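Local coordinates for GlcNAc Inducible Gene 2, GIG2 (Candida albicans, PDB 6AKZ), which binds iron and is probably an oxygenase of the DUF1479 (Gig2-like) family in the cupin clan, encoded by an N-acetylglucosamine-inducible gene, at residues Ile99-Trp102 against Phe103-Val107; Ser196-Glu199 against Arg200-Asp203; Ile453-Gln456 against Ala457-Ser460. All coordinates share one frame; numbering follows the deposited sequence.

Interaction 1: Ile99-Trp102 against Phe103-Val107; sequences IDIW and FNELV
Phe103 and Ile99 begin a run of four backbone bonds that ties two successive turns of helix 96-112 together. Phe103 N lies 2.9 Å from Ile99 O, and the same i to i+4 pattern joins Asn104 N to Asp100 O, Glu105 N to Ile101 O and Leu106 N to Trp102 O. The Glu105 bond is the straightest, with an N-H...O angle of 169°.

A second group of contacts gathers round the carboxylate of Glu105. Glu105 and Ile101 run alongside each other in the same direction, and Ile101 CG2 touches the carboxylate at OE1, 3.9 Å away. That oxygen also meets the indole of Trp102, at the border between the exposed and buried sides of the helix: it sits at the edge of the ring, in its plane, 3.8 Å from CD1. Carboxylate and ring planes are 28° apart. Glu105 CG stands beside its own backbone N (chi1 -64°), which turns the extended chain back over the preceding turn.

The third group is buried packing. Leu106 CG lies 3.3 Å from the backbone oxygen of Trp102, which also accepts Leu106 N. The Phe103 ring, with CG anti to the backbone N, takes Val107 CG2 onto one face, 3.5 Å above its plane, and stacks with His366. Trp102 and Leu106 pack on Pro135, while Phe103 and Leu106 meet strand 178-181.

The chemistry implies a helix with one side buried, through Ile99, Trp102 and Leu106, and an indole with two acidic neighbours: Glu105 lies at its edge near CD1, while NE1 is taken by Glu138.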
loop_
_atom_site.group_PDB
_atom_site.type_symbol
_atom_site.label_atom_id
_atom_site.label_comp_id
_atom_site.label_asym_id
_atom_site.label_seq_id
_atom_site.Cartn_x
_atom_site.Cartn_y
_atom_site.Cartn_z
ATOM N N ILE A 99 -11.775 10.120 -19.008
ATOM C CA ILE A 99 -11.639 8.716 -18.655
ATOM C C ILE A 99 -11.875 7.782 -19.819
ATOM O O ILE A 99 -11.112 6.831 -20.037
ATOM C CB ILE A 99 -12.580 8.325 -17.493
ATOM C CG1 ILE A 99 -12.156 8.987 -16.228
ATOM C CG2 ILE A 99 -12.649 6.812 -17.310
ATOM C CD1 ILE A 99 -10.879 8.512 -15.600
ATOM N N ASP A 100 -12.916 8.065 -20.600
ATOM C CA ASP A 100 -13.247 7.250 -21.767
ATOM C C ASP A 100 -12.134 7.275 -22.817
ATOM O O ASP A 100 -11.790 6.241 -23.388
ATOM C CB ASP A 100 -14.565 7.716 -22.390
ATOM C CG ASP A 100 -15.731 7.617 -21.426
ATOM O OD1 ASP A 100 -15.518 7.177 -20.277
ATOM O OD2 ASP A 100 -16.860 7.979 -21.818
ATOM N N ILE A 101 -11.567 8.455 -23.061
ATOM C CA ILE A 101 -10.487 8.592 -24.005
ATOM C C ILE A 101 -9.285 7.773 -23.511
ATOM O O ILE A 101 -8.669 7.034 -24.262
ATOM C CB ILE A 101 -10.169 10.110 -24.151
ATOM C CG1 ILE A 101 -11.274 10.815 -24.932
ATOM C CG2 ILE A 101 -8.823 10.311 -24.820
ATOM C CD1 ILE A 101 -11.324 12.321 -24.685
ATOM N N TRP A 102 -8.903 7.941 -22.244
ATOM C CA TRP A 102 -7.798 7.155 -21.700
ATOM C C TRP A 102 -8.002 5.637 -21.774
ATOM O O TRP A 102 -7.092 4.895 -22.169
ATOM C CB TRP A 102 -7.510 7.574 -20.234
ATOM C CG TRP A 102 -6.813 8.885 -20.038
ATOM C CD1 TRP A 102 -6.014 9.545 -20.944
ATOM C CD2 TRP A 102 -6.781 9.660 -18.840
ATOM N NE1 TRP A 102 -5.555 10.696 -20.406
ATOM C CE2 TRP A 102 -5.982 10.807 -19.113
ATOM C CE3 TRP A 102 -7.360 9.537 -17.563
ATOM C CZ2 TRP A 102 -5.747 11.802 -18.139
ATOM C CZ3 TRP A 102 -7.082 10.502 -16.596
ATOM C CH2 TRP A 102 -6.343 11.657 -16.898
ATOM N N PHE A 103 -9.208 5.181 -21.440
ATOM C CA PHE A 103 -9.528 3.740 -21.474
ATOM C C PHE A 103 -9.382 3.254 -22.921
ATOM O O PHE A 103 -8.748 2.254 -23.165
ATOM C CB PHE A 103 -10.954 3.442 -20.977
ATOM C CG PHE A 103 -11.296 2.010 -21.039
ATOM C CD1 PHE A 103 -10.689 1.108 -20.197
ATOM C CD2 PHE A 103 -12.111 1.522 -22.069
ATOM C CE1 PHE A 103 -10.929 -0.270 -20.294
ATOM C CE2 PHE A 103 -12.356 0.172 -22.189
ATOM C CZ PHE A 103 -11.773 -0.724 -21.289
ATOM N N ASN A 104 -9.975 4.002 -23.857
ATOM C CA ASN A 104 -9.881 3.549 -25.248
ATOM C C ASN A 104 -8.464 3.543 -25.806
ATOM O O ASN A 104 -8.095 2.587 -26.446
ATOM C CB ASN A 104 -10.789 4.380 -26.124
ATOM C CG ASN A 104 -12.221 4.140 -25.844
ATOM O OD1 ASN A 104 -12.667 3.016 -25.578
ATOM N ND2 ASN A 104 -12.983 5.181 -25.944
ATOM N N GLU A 105 -7.642 4.552 -25.453
ATOM C CA GLU A 105 -6.225 4.548 -25.798
ATOM C C GLU A 105 -5.452 3.413 -25.166
ATOM O O GLU A 105 -4.609 2.851 -25.847
ATOM C CB GLU A 105 -5.528 5.853 -25.413
ATOM C CG GLU A 105 -6.080 7.040 -26.186
ATOM C CD GLU A 105 -5.498 8.419 -25.766
ATOM O OE1 GLU A 105 -5.278 8.740 -24.550
ATOM O OE2 GLU A 105 -5.380 9.257 -26.682
ATOM N N LEU A 106 -5.748 3.068 -23.909
ATOM C CA LEU A 106 -5.091 1.869 -23.309
ATOM C C LEU A 106 -5.403 0.569 -24.042
ATOM O O LEU A 106 -4.558 -0.327 -24.179
ATOM C CB LEU A 106 -5.427 1.697 -21.832
ATOM C CG LEU A 106 -4.856 2.801 -20.924
ATOM C CD1 LEU A 106 -5.609 2.944 -19.598
ATOM C CD2 LEU A 106 -3.406 2.520 -20.664
ATOM N N VAL A 107 -6.673 0.417 -24.398
ATOM C CA VAL A 107 -7.115 -0.827 -25.041
ATOM C C VAL A 107 -6.431 -0.879 -26.404
ATOM O O VAL A 107 -5.914 -1.924 -26.795
ATOM C CB VAL A 107 -8.624 -0.842 -25.211
ATOM C CG1 VAL A 107 -9.137 -1.929 -26.145
ATOM C CG2 VAL A 107 -9.293 -0.976 -23.860
#

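Interaction 2: Ser196-Glu199 against Arg200-Asp203; sequences SSIE and RWED
The short helix 199-202, which follows the iron ligands His192 and Asp194 in the chain, starts with Ile198 O receiving two backbone donors, Trp201 N and Glu202 N. The Glu202 bond is 3.1 Å from N to Ile198 O and fairly straight (164°), whereas Trp201 N, equally distant, approaches more bent (139°). The two N-H groups arrive from opposite faces of the carbonyl plane. Asp203 N closes the turn on Glu199 O at 2.9 Å.

At the first turn of the helix a water serves Arg200 N. It accepts from this N and from Arg200 NH1 and donates to Ser196 OG and, weakly, to Ser197 O. Arg200 stretches from CG to NE, bringing the edge of its guanidinium to this water; Ser196 O lies near the same plane, 3.0 Å from NH1. The other terminal nitrogen, NH2, makes a salt bridge to Asp352 and a hydrogen bond to Asp194 O.

Trp201 turns the edge of its indole to the loop, with CZ3 3.5 Å from Ser197 O. The Ile198 side chain crosses that of Trp201 at about a right angle, CD1 lying 4.2 Å from CE3, and Ile198 CG2 meets Glu202 OE1, whose carboxylate is held by Tyr237 and Arg18.

The bond from Arg200 to Asp194 O is consistent with a second-shell role beside a metal site of two histidines and one carboxylate, the facial triad known from cupin-type iron oxygenases.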
loop_
_atom_site.group_PDB
_atom_site.type_symbol
_atom_site.label_atom_id
_atom_site.label_comp_id
_atom_site.label_asym_id
_atom_site.label_seq_id
_atom_site.Cartn_x
_atom_site.Cartn_y
_atom_site.Cartn_z
ATOM N N SER A 196 4.852 -6.795 2.369
ATOM C CA SER A 196 5.564 -7.930 2.964
ATOM C C SER A 196 4.783 -9.010 3.660
ATOM O O SER A 196 3.762 -8.757 4.229
ATOM C CB SER A 196 6.689 -7.481 3.919
ATOM O OG SER A 196 6.196 -7.170 5.180
ATOM N N SER A 197 5.346 -10.219 3.609
ATOM C CA SER A 197 4.724 -11.337 4.374
ATOM C C SER A 197 5.135 -11.351 5.835
ATOM O O SER A 197 4.308 -11.178 6.728
ATOM C CB SER A 197 5.056 -12.660 3.635
ATOM O OG SER A 197 4.181 -13.711 3.983
ATOM N N ILE A 198 6.434 -11.506 6.117
ATOM C CA ILE A 198 6.939 -11.698 7.487
ATOM C C ILE A 198 7.675 -10.443 8.077
ATOM O O ILE A 198 7.828 -10.369 9.269
ATOM C CB ILE A 198 7.911 -12.937 7.564
ATOM C CG1 ILE A 198 8.192 -13.417 8.988
ATOM C CG2 ILE A 198 9.278 -12.600 6.946
ATOM C CD1 ILE A 198 7.078 -14.058 9.745
ATOM N N GLU A 199 8.127 -9.537 7.216
ATOM C CA GLU A 199 8.885 -8.347 7.619
ATOM C C GLU A 199 8.371 -7.495 8.787
ATOM O O GLU A 199 9.167 -6.971 9.567
ATOM C CB GLU A 199 9.119 -7.445 6.401
ATOM C CG GLU A 199 10.298 -7.862 5.536
ATOM C CD GLU A 199 10.030 -9.139 4.765
ATOM O OE1 GLU A 199 8.904 -9.671 4.865
ATOM O OE2 GLU A 199 10.945 -9.611 4.058
ATOM N N ARG A 200 7.058 -7.343 8.903
ATOM C CA ARG A 200 6.474 -6.509 9.954
ATOM C C ARG A 200 6.932 -6.968 11.332
ATOM O O ARG A 200 7.033 -6.204 12.179
ATOM C CB ARG A 200 4.968 -6.498 9.895
ATOM C CG ARG A 200 4.407 -5.827 8.651
ATOM C CD ARG A 200 2.888 -5.698 8.679
ATOM N NE ARG A 200 2.278 -4.967 7.599
ATOM C CZ ARG A 200 2.172 -5.370 6.344
ATOM N NH1 ARG A 200 2.638 -6.515 5.950
ATOM N NH2 ARG A 200 1.569 -4.605 5.461
ATOM N N TRP A 201 7.121 -8.263 11.473
ATOM C CA TRP A 201 7.672 -8.884 12.642
ATOM C C TRP A 201 9.180 -9.037 12.626
ATOM O O TRP A 201 9.824 -8.665 13.633
ATOM C CB TRP A 201 7.050 -10.239 12.822
ATOM C CG TRP A 201 5.576 -10.280 13.079
ATOM C CD1 TRP A 201 4.947 -10.105 14.267
ATOM C CD2 TRP A 201 4.576 -10.540 12.128
ATOM N NE1 TRP A 201 3.593 -10.271 14.107
ATOM C CE2 TRP A 201 3.357 -10.569 12.800
ATOM C CE3 TRP A 201 4.604 -10.841 10.773
ATOM C CZ2 TRP A 201 2.159 -10.823 12.139
ATOM C CZ3 TRP A 201 3.437 -11.146 10.142
ATOM C CH2 TRP A 201 2.248 -11.117 10.809
ATOM N N GLU A 202 9.740 -9.494 11.536
ATOM C CA GLU A 202 11.143 -9.824 11.474
ATOM C C GLU A 202 12.108 -8.669 11.364
ATOM O O GLU A 202 13.183 -8.740 11.953
ATOM C CB GLU A 202 11.432 -10.744 10.306
ATOM C CG GLU A 202 12.781 -11.463 10.450
ATOM C CD GLU A 202 13.126 -12.380 9.315
ATOM O OE1 GLU A 202 12.327 -12.539 8.342
ATOM O OE2 GLU A 202 14.253 -12.953 9.423
ATOM N N ASP A 203 11.805 -7.671 10.539
ATOM C CA ASP A 203 12.712 -6.543 10.424
ATOM C C ASP A 203 12.714 -5.691 11.677
ATOM O O ASP A 203 11.659 -5.470 12.331
ATOM C CB ASP A 203 12.337 -5.718 9.170
ATOM C CG ASP A 203 13.254 -4.499 8.985
ATOM O OD1 ASP A 203 14.514 -4.705 8.872
ATOM O OD2 ASP A 203 12.742 -3.347 8.963
HETATM O O HOH W 1 4.665 -8.545 7.278
#

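Interaction 3: Ile453-Gln456 against Ala457-Ser460; sequences IANQ and ALKS
Ser460 meets Gln456 O twice, through its backbone N at 3.0 Å and through its hydroxyl, OG, at 3.2 Å. The two donors reach the carbonyl oxygen from opposite faces of its plane. OG is placed for this by a first torsion of -53°, which sets it beside its own backbone N and folds it back over the previous turn.

Three further i to i+4 bonds precede this pair of bonds. Leu458 N to Ala454 O is 2.7 Å, and Ala457 N to Ile453 O is nearly linear, with an N-H...O angle of 173°. Lys459 N completes the set on Asn455 O. Side chains add little polar chemistry between the turns: Leu458 CG leans 3.3 Å from Ala454 O, and Ala457 CB lies 3.6 Å from both Ala454 O and Ile453 O.

Farther out, Ala454, Ala457 and Leu458 lay one flank of the helix on helix 382-394, at Ile382, Leu385 and Leu386. Asn455 OD1 accepts from Phe437 N, while Gln456 NE2 reaches Ser452 within the same helix. The whole is the last turn of an alpha-helix, where a serine hydroxyl doubles the bond to the i-4 carbonyl.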
loop_
_atom_site.group_PDB
_atom_site.type_symbol
_atom_site.label_atom_id
_atom_site.label_comp_id
_atom_site.label_asym_id
_atom_site.label_seq_id
_atom_site.Cartn_x
_atom_site.Cartn_y
_atom_site.Cartn_z
ATOM N N ILE A 453 20.133 13.745 -1.231
ATOM C CA ILE A 453 20.563 12.354 -1.440
ATOM C C ILE A 453 20.011 11.842 -2.798
ATOM O O ILE A 453 20.760 11.225 -3.603
ATOM C CB ILE A 453 20.107 11.516 -0.286
ATOM C CG1 ILE A 453 20.921 11.889 0.974
ATOM C CG2 ILE A 453 20.198 10.009 -0.620
ATOM C CD1 ILE A 453 20.281 11.408 2.274
ATOM N N ALA A 454 18.748 12.153 -3.100
ATOM C CA ALA A 454 18.224 11.801 -4.421
ATOM C C ALA A 454 18.996 12.421 -5.584
ATOM O O ALA A 454 19.349 11.733 -6.552
ATOM C CB ALA A 454 16.755 12.154 -4.564
ATOM N N ASN A 455 19.257 13.694 -5.475
ATOM C CA ASN A 455 20.055 14.376 -6.457
ATOM C C ASN A 455 21.433 13.774 -6.648
ATOM O O ASN A 455 21.864 13.620 -7.816
ATOM C CB ASN A 455 20.139 15.832 -6.095
ATOM C CG ASN A 455 18.833 16.578 -6.324
ATOM O OD1 ASN A 455 17.837 16.079 -6.891
ATOM N ND2 ASN A 455 18.838 17.793 -5.910
ATOM N N GLN A 456 22.098 13.397 -5.570
ATOM C CA GLN A 456 23.349 12.681 -5.647
ATOM C C GLN A 456 23.248 11.326 -6.375
ATOM O O GLN A 456 24.117 10.971 -7.175
ATOM C CB GLN A 456 23.931 12.445 -4.277
ATOM C CG GLN A 456 24.320 13.668 -3.429
ATOM C CD GLN A 456 24.530 13.280 -1.976
ATOM O OE1 GLN A 456 25.206 12.318 -1.688
ATOM N NE2 GLN A 456 23.882 13.981 -1.032
ATOM N N ALA A 457 22.228 10.537 -6.031
ATOM C CA ALA A 457 21.931 9.352 -6.750
ATOM C C ALA A 457 21.597 9.586 -8.209
ATOM O O ALA A 457 22.091 8.849 -9.052
ATOM C CB ALA A 457 20.856 8.547 -6.050
ATOM N N LEU A 458 20.850 10.635 -8.550
ATOM C CA LEU A 458 20.612 10.865 -9.953
ATOM C C LEU A 458 21.924 11.202 -10.660
ATOM O O LEU A 458 22.114 10.760 -11.812
ATOM C CB LEU A 458 19.620 11.947 -10.154
ATOM C CG LEU A 458 18.206 11.710 -9.602
ATOM C CD1 LEU A 458 17.391 12.990 -9.771
ATOM C CD2 LEU A 458 17.539 10.578 -10.370
ATOM N N LYS A 459 22.827 11.928 -9.996
ATOM C CA LYS A 459 24.149 12.263 -10.618
ATOM C C LYS A 459 25.035 11.071 -10.815
ATOM O O LYS A 459 25.633 10.925 -11.900
ATOM C CB LYS A 459 24.936 13.279 -9.805
ATOM C CG LYS A 459 24.676 14.706 -10.186
ATOM C CD LYS A 459 25.287 15.658 -9.138
ATOM C CE LYS A 459 24.448 16.923 -8.919
ATOM N NZ LYS A 459 24.593 17.796 -10.107
ATOM N N SER A 460 25.152 10.208 -9.831
ATOM C CA SER A 460 26.026 9.040 -9.898
ATOM C C SER A 460 25.382 7.832 -10.530
ATOM O O SER A 460 26.085 6.936 -10.972
ATOM C CB SER A 460 26.429 8.614 -8.499
ATOM O OG SER A 460 26.980 9.720 -7.810
#

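Overall arrangement
Along the chain the three contacts follow in series, each a local contact between adjoining segments. Interactions 1 and 2 lie on opposite sides of the chain's centre, their centres about 38 Å apart; the centre of interaction 3 is about 35 Å from that of interaction 1 and about 29 Å from that of interaction 2, and none of them touch. Interaction 1 belongs to helix 96-112, laid against the mixed sheet through strands 178-181 and 256-261. Interaction 2, a loop running into a short helix, lies closer to the metal, the side chain of Arg200 being about 10 Å from the iron. Interaction 3 ends helix 445-460 on helix 382-394. Together they show local helical contacts serving both the outer layers of the fold and the neighbourhood of its iron site.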